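Local coordinates for periplasmic cell division protein (SufI) (Aquifex aeolicus, PDB 6SYY), which is a multicopper oxidase that binds four copper ions and probably couples the oxidation of its substrates to the reduction of dioxygen, at residues H161-G167 with L512-D516; G130-Y134 with W414-A419; L188-D193 with Y374-P379. The contacts are given in a common frame with arbitrary orientation. Residue numbers count along the deposited sequence, not the author numbering.

Contact 1 (H161-G167 with L512-D516); sequences HPHGRTG and LEHHD. With CU (copper (II) ion), chain B; CU (copper (II) ion), chain C.
Metal binding and domain association can share one short piece of chain, as here, where a tight loop entering helix 166-172 meets the short helix 512-516, with CA pairs Gly164-Asp516 at 4.0 Å and Gly167-Leu512 at 4.7 Å. His161 (chi1 -137°, between wells) binds a copper through NE2 at 2.0 Å; its CE1 lies 3.0 Å from NE2 of His515 (chi1 t), the ring planes oblique at 81°. Pro162 O accepts from Thr166 OG1 (2.8 Å) across the turn. Gly164 has positive phi (75/-9) and brings its C within 3.2 Å of Asp516 OD1. This is the interdomain seam of a three-domain multicopper oxidase: His456 and His508 share the copper of His161, whereas His514, which makes no contact with the loop, binds a second copper by ND1 (2.0 Å) with His451 and Cys509, the type 1 site. Arg165 occupies the N-cap position, its side chain salt-bridged to Glu113. Thr166 N donates to OD1 of Asp516 (chi1 m) at 3.0 Å, and Thr166 OG1 approaches His515 CE1 (3.2 Å). Gly167 N donates to Asp516 OD2 (2.7 Å), and its CA rests 3.6 Å from Leu512 CB; a CB on Gly167 would clash with Asp516 OD2 and with Glu513 OE2, hydrogen-bonded to Tyr218 OH.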
loop_
_atom_site.group_PDB
_atom_site.type_symbol
_atom_site.label_atom_id
_atom_site.label_comp_id
_atom_site.label_asym_id
_atom_site.label_seq_id
_atom_site.Cartn_x
_atom_site.Cartn_y
_atom_site.Cartn_z
ATOM N N HIS A 161 4.155 -9.406 7.883
ATOM C CA HIS A 161 5.244 -9.775 6.990
ATOM C C HIS A 161 5.905 -11.098 7.371
ATOM O O HIS A 161 7.137 -11.192 7.299
ATOM C CB HIS A 161 6.298 -8.665 6.986
ATOM C CG HIS A 161 6.822 -8.324 5.627
ATOM N ND1 HIS A 161 7.571 -9.204 4.875
ATOM C CD2 HIS A 161 6.718 -7.193 4.893
ATOM C CE1 HIS A 161 7.898 -8.629 3.731
ATOM N NE2 HIS A 161 7.392 -7.409 3.716
ATOM N N PRO A 162 5.167 -12.143 7.764
ATOM C CA PRO A 162 5.839 -13.406 8.081
ATOM C C PRO A 162 6.304 -14.126 6.824
ATOM O O PRO A 162 5.709 -14.014 5.747
ATOM C CB PRO A 162 4.762 -14.207 8.815
ATOM C CG PRO A 162 3.500 -13.737 8.215
ATOM C CD PRO A 162 3.703 -12.277 7.917
ATOM N N HIS A 163 7.397 -14.865 6.983
ATOM C CA HIS A 163 7.947 -15.694 5.920
ATOM C C HIS A 163 6.900 -16.675 5.399
ATOM O O HIS A 163 6.394 -17.513 6.150
ATOM C CB HIS A 163 9.172 -16.436 6.465
ATOM C CG HIS A 163 9.706 -17.500 5.558
ATOM N ND1 HIS A 163 9.768 -17.356 4.189
ATOM C CD2 HIS A 163 10.226 -18.720 5.832
ATOM C CE1 HIS A 163 10.289 -18.447 3.656
ATOM N NE2 HIS A 163 10.577 -19.290 4.632
ATOM N N GLY A 164 6.563 -16.556 4.114
ATOM C CA GLY A 164 5.704 -17.511 3.442
ATOM C C GLY A 164 4.224 -17.439 3.765
ATOM O O GLY A 164 3.434 -18.111 3.092
ATOM N N ARG A 165 3.808 -16.651 4.755
ATOM C CA ARG A 165 2.406 -16.611 5.156
ATOM C C ARG A 165 1.823 -15.204 5.098
ATOM O O ARG A 165 0.750 -14.957 5.660
ATOM C CB ARG A 165 2.236 -17.206 6.554
ATOM C CG ARG A 165 2.527 -18.694 6.603
ATOM C CD ARG A 165 1.417 -19.490 5.937
ATOM N NE ARG A 165 0.226 -19.551 6.778
ATOM C CZ ARG A 165 -0.899 -20.177 6.445
ATOM N NH1 ARG A 165 -0.996 -20.796 5.278
ATOM N NH2 ARG A 165 -1.929 -20.184 7.282
ATOM N N THR A 166 2.504 -14.277 4.421
ATOM C CA THR A 166 1.999 -12.911 4.335
ATOM C C THR A 166 0.725 -12.846 3.501
ATOM O O THR A 166 -0.229 -12.149 3.869
ATOM C CB THR A 166 3.075 -11.985 3.766
ATOM O OG1 THR A 166 4.152 -11.865 4.708
ATOM C CG2 THR A 166 2.501 -10.601 3.487
ATOM N N GLY A 167 0.684 -13.567 2.381
ATOM C CA GLY A 167 -0.534 -13.603 1.589
ATOM C C GLY A 167 -1.715 -14.139 2.374
ATOM O O GLY A 167 -2.832 -13.625 2.269
ATOM N N LEU A 512 1.572 -10.750 -3.122
ATOM C CA LEU A 512 1.868 -11.401 -1.849
ATOM C C LEU A 512 2.284 -12.855 -2.037
ATOM O O LEU A 512 3.160 -13.352 -1.320
ATOM C CB LEU A 512 0.660 -11.302 -0.922
ATOM C CG LEU A 512 0.318 -9.862 -0.557
ATOM C CD1 LEU A 512 -0.749 -9.828 0.517
ATOM C CD2 LEU A 512 1.572 -9.123 -0.107
ATOM N N GLU A 513 1.674 -13.548 -2.997
ATOM C CA GLU A 513 2.070 -14.924 -3.272
ATOM C C GLU A 513 3.505 -14.988 -3.783
ATOM O O GLU A 513 4.293 -15.819 -3.323
ATOM C CB GLU A 513 1.103 -15.566 -4.266
ATOM C CG GLU A 513 -0.243 -15.934 -3.661
ATOM C CD GLU A 513 -1.058 -14.718 -3.262
ATOM O OE1 GLU A 513 -1.044 -13.719 -4.014
ATOM O OE2 GLU A 513 -1.701 -14.755 -2.191
ATOM N N HIS A 514 3.863 -14.111 -4.732
ATOM C CA HIS A 514 5.246 -14.038 -5.207
ATOM C C HIS A 514 6.208 -13.854 -4.045
ATOM O O HIS A 514 7.199 -14.582 -3.913
ATOM C CB HIS A 514 5.417 -12.883 -6.193
ATOM C CG HIS A 514 4.686 -13.065 -7.483
ATOM N ND1 HIS A 514 4.678 -12.104 -8.473
ATOM C CD2 HIS A 514 3.931 -14.089 -7.945
ATOM C CE1 HIS A 514 3.950 -12.529 -9.489
ATOM N NE2 HIS A 514 3.482 -13.730 -9.193
ATOM N N HIS A 515 5.930 -12.861 -3.202
ATOM C CA HIS A 515 6.725 -12.653 -1.999
ATOM C C HIS A 515 6.765 -13.915 -1.142
ATOM O O HIS A 515 7.835 -14.319 -0.672
ATOM C CB HIS A 515 6.157 -11.461 -1.226
ATOM C CG HIS A 515 6.519 -11.446 0.223
ATOM N ND1 HIS A 515 5.804 -12.144 1.172
ATOM C CD2 HIS A 515 7.516 -10.817 0.888
ATOM C CE1 HIS A 515 6.348 -11.951 2.359
ATOM N NE2 HIS A 515 7.390 -11.151 2.216
ATOM N N ASP A 516 5.615 -14.573 -0.962
ATOM C CA ASP A 516 5.562 -15.756 -0.107
ATOM C C ASP A 516 6.377 -16.905 -0.689
ATOM O O ASP A 516 7.005 -17.667 0.057
ATOM C CB ASP A 516 4.113 -16.190 0.114
ATOM C CG ASP A 516 3.450 -15.457 1.265
ATOM O OD1 ASP A 516 4.168 -14.796 2.041
ATOM O OD2 ASP A 516 2.211 -15.541 1.395
HETATM CU CU CU B . 5.911 -10.539 -8.491
HETATM CU CU CU C . 7.574 -5.755 2.574
#

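Contact 2 (G130-Y134 with W414-A419); sequences GHPYY and WEDGYA
Loops can join cupredoxin domains, and here a loop of the N-terminal domain of the multicopper oxidase is tied to one of the C-terminal domain by a cluster of aromatic rings, His131, Tyr133 and Trp414. The backbones stay apart: the nearest CA atoms, those of Tyr133 and Ala419, are 8.2 Å from each other, so side chains span the gap. Tyr133, in the short 3-10 turn 132-134, takes chi1 m and sends its ring out until OH donates a very short hydrogen bond of 2.5 Å to Tyr418 O; the same hydroxyl is also hydrogen-bonded to Asn522 ND2. Trp414 (chi1 t, chi2 -111°) points its CA-to-CB bond toward the first loop. Its CZ2 lies 3.5 Å from Tyr133 CE1, with six-membered ring centroids 5.7 Å apart and planes at 34°, an oblique meeting. Its CH2 lies 3.8 Å from CE1 of His131 (chi1 t), whose ring centroid is 5.9 Å from that of the Trp414 six-membered ring, planes at 46°, again oblique. Tyr418 offers chiefly its carbonyl; the end of its side chain leads away, and its OH is hydrogen-bonded to Glu412. His131 is held from both nitrogens: NE2 by a hydrogen bond to Asn522 OD1, while ND1 accepts a nearly linear bond from Tyr133 N at 3.0 Å.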
loop_
_atom_site.group_PDB
_atom_site.type_symbol
_atom_site.label_atom_id
_atom_site.label_comp_id
_atom_site.label_asym_id
_atom_site.label_seq_id
_atom_site.Cartn_x
_atom_site.Cartn_y
_atom_site.Cartn_z
ATOM N N GLY A 130 9.735 -4.442 10.977
ATOM C CA GLY A 130 8.896 -5.603 10.756
ATOM C C GLY A 130 9.479 -6.565 9.741
ATOM O O GLY A 130 8.809 -6.960 8.785
ATOM N N HIS A 131 10.730 -6.944 9.945
ATOM C CA HIS A 131 11.411 -7.883 9.069
ATOM C C HIS A 131 11.048 -9.317 9.458
ATOM O O HIS A 131 10.828 -9.608 10.636
ATOM C CB HIS A 131 12.921 -7.677 9.157
ATOM C CG HIS A 131 13.700 -8.407 8.108
ATOM N ND1 HIS A 131 13.975 -9.755 8.187
ATOM C CD2 HIS A 131 14.271 -7.974 6.958
ATOM C CE1 HIS A 131 14.673 -10.124 7.127
ATOM N NE2 HIS A 131 14.872 -9.062 6.370
ATOM N N PRO A 132 10.973 -10.229 8.482
ATOM C CA PRO A 132 10.586 -11.614 8.807
ATOM C C PRO A 132 11.490 -12.293 9.824
ATOM O O PRO A 132 11.022 -13.191 10.536
ATOM C CB PRO A 132 10.647 -12.319 7.445
ATOM C CG PRO A 132 10.470 -11.249 6.452
ATOM C CD PRO A 132 11.082 -10.014 7.028
ATOM N N TYR A 133 12.768 -11.900 9.916
ATOM C CA TYR A 133 13.660 -12.504 10.904
ATOM C C TYR A 133 13.132 -12.333 12.322
ATOM O O TYR A 133 13.413 -13.164 13.190
ATOM C CB TYR A 133 15.064 -11.897 10.816
ATOM C CG TYR A 133 15.819 -12.190 9.539
ATOM C CD1 TYR A 133 15.444 -13.238 8.710
ATOM C CD2 TYR A 133 16.913 -11.420 9.169
ATOM C CE1 TYR A 133 16.131 -13.505 7.541
ATOM C CE2 TYR A 133 17.608 -11.680 8.004
ATOM C CZ TYR A 133 17.214 -12.725 7.194
ATOM O OH TYR A 133 17.901 -12.987 6.029
ATOM N N TYR A 134 12.373 -11.266 12.572
ATOM C CA TYR A 134 11.905 -10.914 13.904
ATOM C C TYR A 134 10.498 -11.412 14.195
ATOM O O TYR A 134 9.947 -11.084 15.251
ATOM C CB TYR A 134 11.968 -9.397 14.091
ATOM C CG TYR A 134 13.379 -8.902 14.209
ATOM C CD1 TYR A 134 14.113 -9.129 15.366
ATOM C CD2 TYR A 134 13.990 -8.227 13.165
ATOM C CE1 TYR A 134 15.414 -8.690 15.488
ATOM C CE2 TYR A 134 15.298 -7.782 13.274
ATOM C CZ TYR A 134 16.004 -8.017 14.440
ATOM O OH TYR A 134 17.305 -7.585 14.565
ATOM N N TRP A 414 14.422 -16.070 -1.903
ATOM C CA TRP A 414 14.647 -15.987 -0.465
ATOM C C TRP A 414 15.319 -17.253 0.052
ATOM O O TRP A 414 16.232 -17.190 0.883
ATOM C CB TRP A 414 13.313 -15.736 0.246
ATOM C CG TRP A 414 13.426 -15.395 1.708
ATOM C CD1 TRP A 414 13.029 -16.167 2.762
ATOM C CD2 TRP A 414 13.958 -14.189 2.274
ATOM N NE1 TRP A 414 13.284 -15.519 3.947
ATOM C CE2 TRP A 414 13.856 -14.304 3.676
ATOM C CE3 TRP A 414 14.515 -13.025 1.732
ATOM C CZ2 TRP A 414 14.289 -13.300 4.543
ATOM C CZ3 TRP A 414 14.949 -12.028 2.595
ATOM C CH2 TRP A 414 14.833 -12.172 3.984
ATOM N N GLU A 415 14.910 -18.411 -0.465
ATOM C CA GLU A 415 15.446 -19.693 -0.022
ATOM C C GLU A 415 16.877 -19.933 -0.482
ATOM O O GLU A 415 17.418 -21.011 -0.210
ATOM C CB GLU A 415 14.546 -20.829 -0.516
ATOM C CG GLU A 415 13.098 -20.421 -0.776
ATOM C CD GLU A 415 12.387 -19.918 0.470
ATOM O OE1 GLU A 415 12.761 -20.343 1.583
ATOM O OE2 GLU A 415 11.456 -19.094 0.334
ATOM N N ASP A 416 17.498 -18.978 -1.165
ATOM C CA ASP A 416 18.873 -19.112 -1.651
ATOM C C ASP A 416 19.862 -18.423 -0.717
ATOM O O ASP A 416 20.683 -17.612 -1.140
ATOM C CB ASP A 416 18.984 -18.557 -3.067
ATOM C CG ASP A 416 18.304 -19.440 -4.095
ATOM O OD1 ASP A 416 18.643 -20.638 -4.175
ATOM O OD2 ASP A 416 17.422 -18.938 -4.818
ATOM N N GLY A 417 19.789 -18.737 0.576
ATOM C CA GLY A 417 20.733 -18.234 1.551
ATOM C C GLY A 417 20.208 -17.136 2.449
ATOM O O GLY A 417 20.862 -16.813 3.448
ATOM N N TYR A 418 19.053 -16.553 2.127
ATOM C CA TYR A 418 18.504 -15.460 2.919
ATOM C C TYR A 418 17.629 -15.931 4.075
ATOM O O TYR A 418 17.513 -15.224 5.081
ATOM C CB TYR A 418 17.673 -14.526 2.030
ATOM C CG TYR A 418 18.435 -13.882 0.895
ATOM C CD1 TYR A 418 18.509 -14.488 -0.356
ATOM C CD2 TYR A 418 19.070 -12.660 1.068
ATOM C CE1 TYR A 418 19.203 -13.896 -1.394
ATOM C CE2 TYR A 418 19.766 -12.061 0.036
ATOM C CZ TYR A 418 19.830 -12.681 -1.191
ATOM O OH TYR A 418 20.526 -12.079 -2.212
ATOM N N ALA A 419 17.025 -17.115 3.963
ATOM C CA ALA A 419 15.898 -17.456 4.826
ATOM C C ALA A 419 16.327 -17.695 6.269
ATOM O O ALA A 419 15.613 -17.309 7.201
ATOM C CB ALA A 419 15.169 -18.680 4.275
#

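Contact 3 (L188-D193 with Y374-P379); sequences LKQALD and YDKSIP
A multidomain cupredoxin protein threads its chain from one beta sandwich to the next, and this contact pairs two such connections: the C-terminal part of helix 183-192, which runs between the first and second domains, and the irregular segment 374-379, which leaves the second domain for the third. Asp193, with phi/psi of 56/40, is the first residue to leave the helical path, and the nearest CA atoms are those of Leu192 and Lys376, 5.7 Å apart. Tyr374 (chi1 t, chi2 -95°) lays its ring so that OH donates to Leu192 O at 2.7 Å, this oxygen lying at the ring edge, near its plane, while the same OH is 3.3 Å from Leu192 CB; the backbone O of Tyr374 is bound by Arg308. Lys376 points toward the helix with chi1 and chi2 both m and the rest extended, so that CD passes 3.3 Å from Ala191 O, CE comes within 4.4 Å of Asp193 CB, and CB sits 4.0 Å from Leu192 CD2. Ser377 contributes its O, 3.4 Å from that same methyl. The CA-to-CB bond of Ile378 points away from the helix, and the side chain packs on Ile247, Trp275 and Leu304 of the second-domain sheet, against which Leu188 and Leu192 also rest. Pro379 closes the interface with its ring toward the helix: CG lies 4.1 Å from Ala191 CB and 4.0 Å from Leu188 CD1.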
loop_
_atom_site.group_PDB
_atom_site.type_symbol
_atom_site.label_atom_id
_atom_site.label_comp_id
_atom_site.label_asym_id
_atom_site.label_seq_id
_atom_site.Cartn_x
_atom_site.Cartn_y
_atom_site.Cartn_z
ATOM N N LEU A 188 -3.295 21.781 3.354
ATOM C CA LEU A 188 -4.283 21.201 2.451
ATOM C C LEU A 188 -5.614 20.990 3.158
ATOM O O LEU A 188 -6.676 21.274 2.592
ATOM C CB LEU A 188 -3.771 19.880 1.885
ATOM C CG LEU A 188 -4.714 19.254 0.856
ATOM C CD1 LEU A 188 -4.776 20.100 -0.418
ATOM C CD2 LEU A 188 -4.280 17.834 0.550
ATOM N N LYS A 189 -5.576 20.491 4.397
ATOM C CA LYS A 189 -6.805 20.255 5.146
ATOM C C LYS A 189 -7.575 21.552 5.349
ATOM O O LYS A 189 -8.809 21.567 5.296
ATOM C CB LYS A 189 -6.472 19.591 6.485
ATOM C CG LYS A 189 -7.642 19.403 7.438
ATOM C CD LYS A 189 -7.185 18.714 8.725
ATOM C CE LYS A 189 -8.277 18.699 9.790
ATOM N NZ LYS A 189 -8.681 20.075 10.204
ATOM N N GLN A 190 -6.858 22.659 5.558
ATOM C CA GLN A 190 -7.520 23.948 5.718
ATOM C C GLN A 190 -8.033 24.474 4.385
ATOM O O GLN A 190 -9.153 24.990 4.304
ATOM C CB GLN A 190 -6.562 24.952 6.352
ATOM C CG GLN A 190 -7.159 26.332 6.539
ATOM C CD GLN A 190 -6.129 27.355 6.962
ATOM O OE1 GLN A 190 -6.184 27.889 8.070
ATOM N NE2 GLN A 190 -5.181 27.638 6.077
ATOM N N ALA A 191 -7.223 24.355 3.331
ATOM C CA ALA A 191 -7.637 24.837 2.020
ATOM C C ALA A 191 -8.931 24.180 1.558
ATOM O O ALA A 191 -9.766 24.837 0.926
ATOM C CB ALA A 191 -6.525 24.595 1.000
ATOM N N LEU A 192 -9.134 22.904 1.885
ATOM C CA LEU A 192 -10.287 22.166 1.394
ATOM C C LEU A 192 -11.261 21.747 2.486
ATOM O O LEU A 192 -12.224 21.029 2.186
ATOM C CB LEU A 192 -9.826 20.925 0.617
ATOM C CG LEU A 192 -8.897 21.214 -0.562
ATOM C CD1 LEU A 192 -8.364 19.924 -1.170
ATOM C CD2 LEU A 192 -9.619 22.040 -1.610
ATOM N N ASP A 193 -11.050 22.173 3.731
ATOM C CA ASP A 193 -11.937 21.812 4.839
ATOM C C ASP A 193 -12.066 20.294 4.959
ATOM O O ASP A 193 -13.148 19.759 5.207
ATOM C CB ASP A 193 -13.312 22.473 4.683
ATOM C CG ASP A 193 -14.095 22.510 5.979
ATOM O OD1 ASP A 193 -13.504 22.219 7.040
ATOM O OD2 ASP A 193 -15.304 22.827 5.934
ATOM N N TYR A 374 -20.106 24.646 -0.999
ATOM C CA TYR A 374 -18.656 24.479 -1.007
ATOM C C TYR A 374 -18.016 25.310 -2.115
ATOM O O TYR A 374 -18.335 25.137 -3.295
ATOM C CB TYR A 374 -18.338 22.999 -1.190
ATOM C CG TYR A 374 -16.895 22.608 -0.987
ATOM C CD1 TYR A 374 -16.021 22.523 -2.063
ATOM C CD2 TYR A 374 -16.416 22.288 0.279
ATOM C CE1 TYR A 374 -14.705 22.146 -1.882
ATOM C CE2 TYR A 374 -15.103 21.911 0.468
ATOM C CZ TYR A 374 -14.253 21.842 -0.614
ATOM O OH TYR A 374 -12.944 21.471 -0.428
ATOM N N ASP A 375 -17.102 26.207 -1.735
ATOM C CA ASP A 375 -16.479 27.130 -2.679
ATOM C C ASP A 375 -14.959 27.027 -2.710
ATOM O O ASP A 375 -14.305 27.906 -3.283
ATOM C CB ASP A 375 -16.886 28.572 -2.360
ATOM C CG ASP A 375 -18.362 28.818 -2.578
ATOM O OD1 ASP A 375 -18.963 28.108 -3.411
ATOM O OD2 ASP A 375 -18.921 29.721 -1.917
ATOM N N LYS A 376 -14.376 25.987 -2.122
ATOM C CA LYS A 376 -12.926 25.886 -2.073
ATOM C C LYS A 376 -12.362 25.579 -3.459
ATOM O O LYS A 376 -13.057 25.083 -4.352
ATOM C CB LYS A 376 -12.494 24.807 -1.079
ATOM C CG LYS A 376 -13.129 24.935 0.305
ATOM C CD LYS A 376 -12.715 26.224 1.002
ATOM C CE LYS A 376 -13.245 26.277 2.431
ATOM N NZ LYS A 376 -12.805 27.506 3.152
ATOM N N SER A 377 -11.081 25.886 -3.631
ATOM C CA SER A 377 -10.370 25.653 -4.881
ATOM C C SER A 377 -9.255 24.644 -4.656
ATOM O O SER A 377 -8.620 24.632 -3.596
ATOM C CB SER A 377 -9.773 26.947 -5.427
ATOM O OG SER A 377 -10.756 27.955 -5.523
ATOM N N ILE A 378 -9.015 23.803 -5.650
ATOM C CA ILE A 378 -7.843 22.926 -5.578
ATOM C C ILE A 378 -6.584 23.782 -5.645
ATOM O O ILE A 378 -6.448 24.603 -6.570
ATOM C CB ILE A 378 -7.875 21.900 -6.705
ATOM C CG1 ILE A 378 -9.084 20.985 -6.538
ATOM C CG2 ILE A 378 -6.592 21.092 -6.723
ATOM C CD1 ILE A 378 -9.038 19.774 -7.422
ATOM N N PRO A 379 -5.658 23.651 -4.699
ATOM C CA PRO A 379 -4.511 24.562 -4.657
ATOM C C PRO A 379 -3.553 24.309 -5.808
ATOM O O PRO A 379 -3.492 23.221 -6.381
ATOM C CB PRO A 379 -3.849 24.248 -3.308
ATOM C CG PRO A 379 -4.875 23.470 -2.534
ATOM C CD PRO A 379 -5.649 22.713 -3.568
#

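How the contacts relate
The three contacts differ in what they join and in how far they lie from the metals. Contacts 1 and 2 both join the N-terminal to the C-terminal domain; their segments alternate along the chain, their centres are about 11 Å apart, and they touch, with His161 O 3.4 Å from Pro132 CG and His163 CE1 3.7 Å from Trp414 CD1. Contact 1 supplies copper ligands directly, whereas contact 2 holds no copper ligand; its His131 side chain is about 6 Å from that of His456 and about 8 Å from a copper. Contact 3, remote from these sites, lies across the chain's centre, its own centre about 40 Å from that of contact 1 and about 45 Å from that of contact 2.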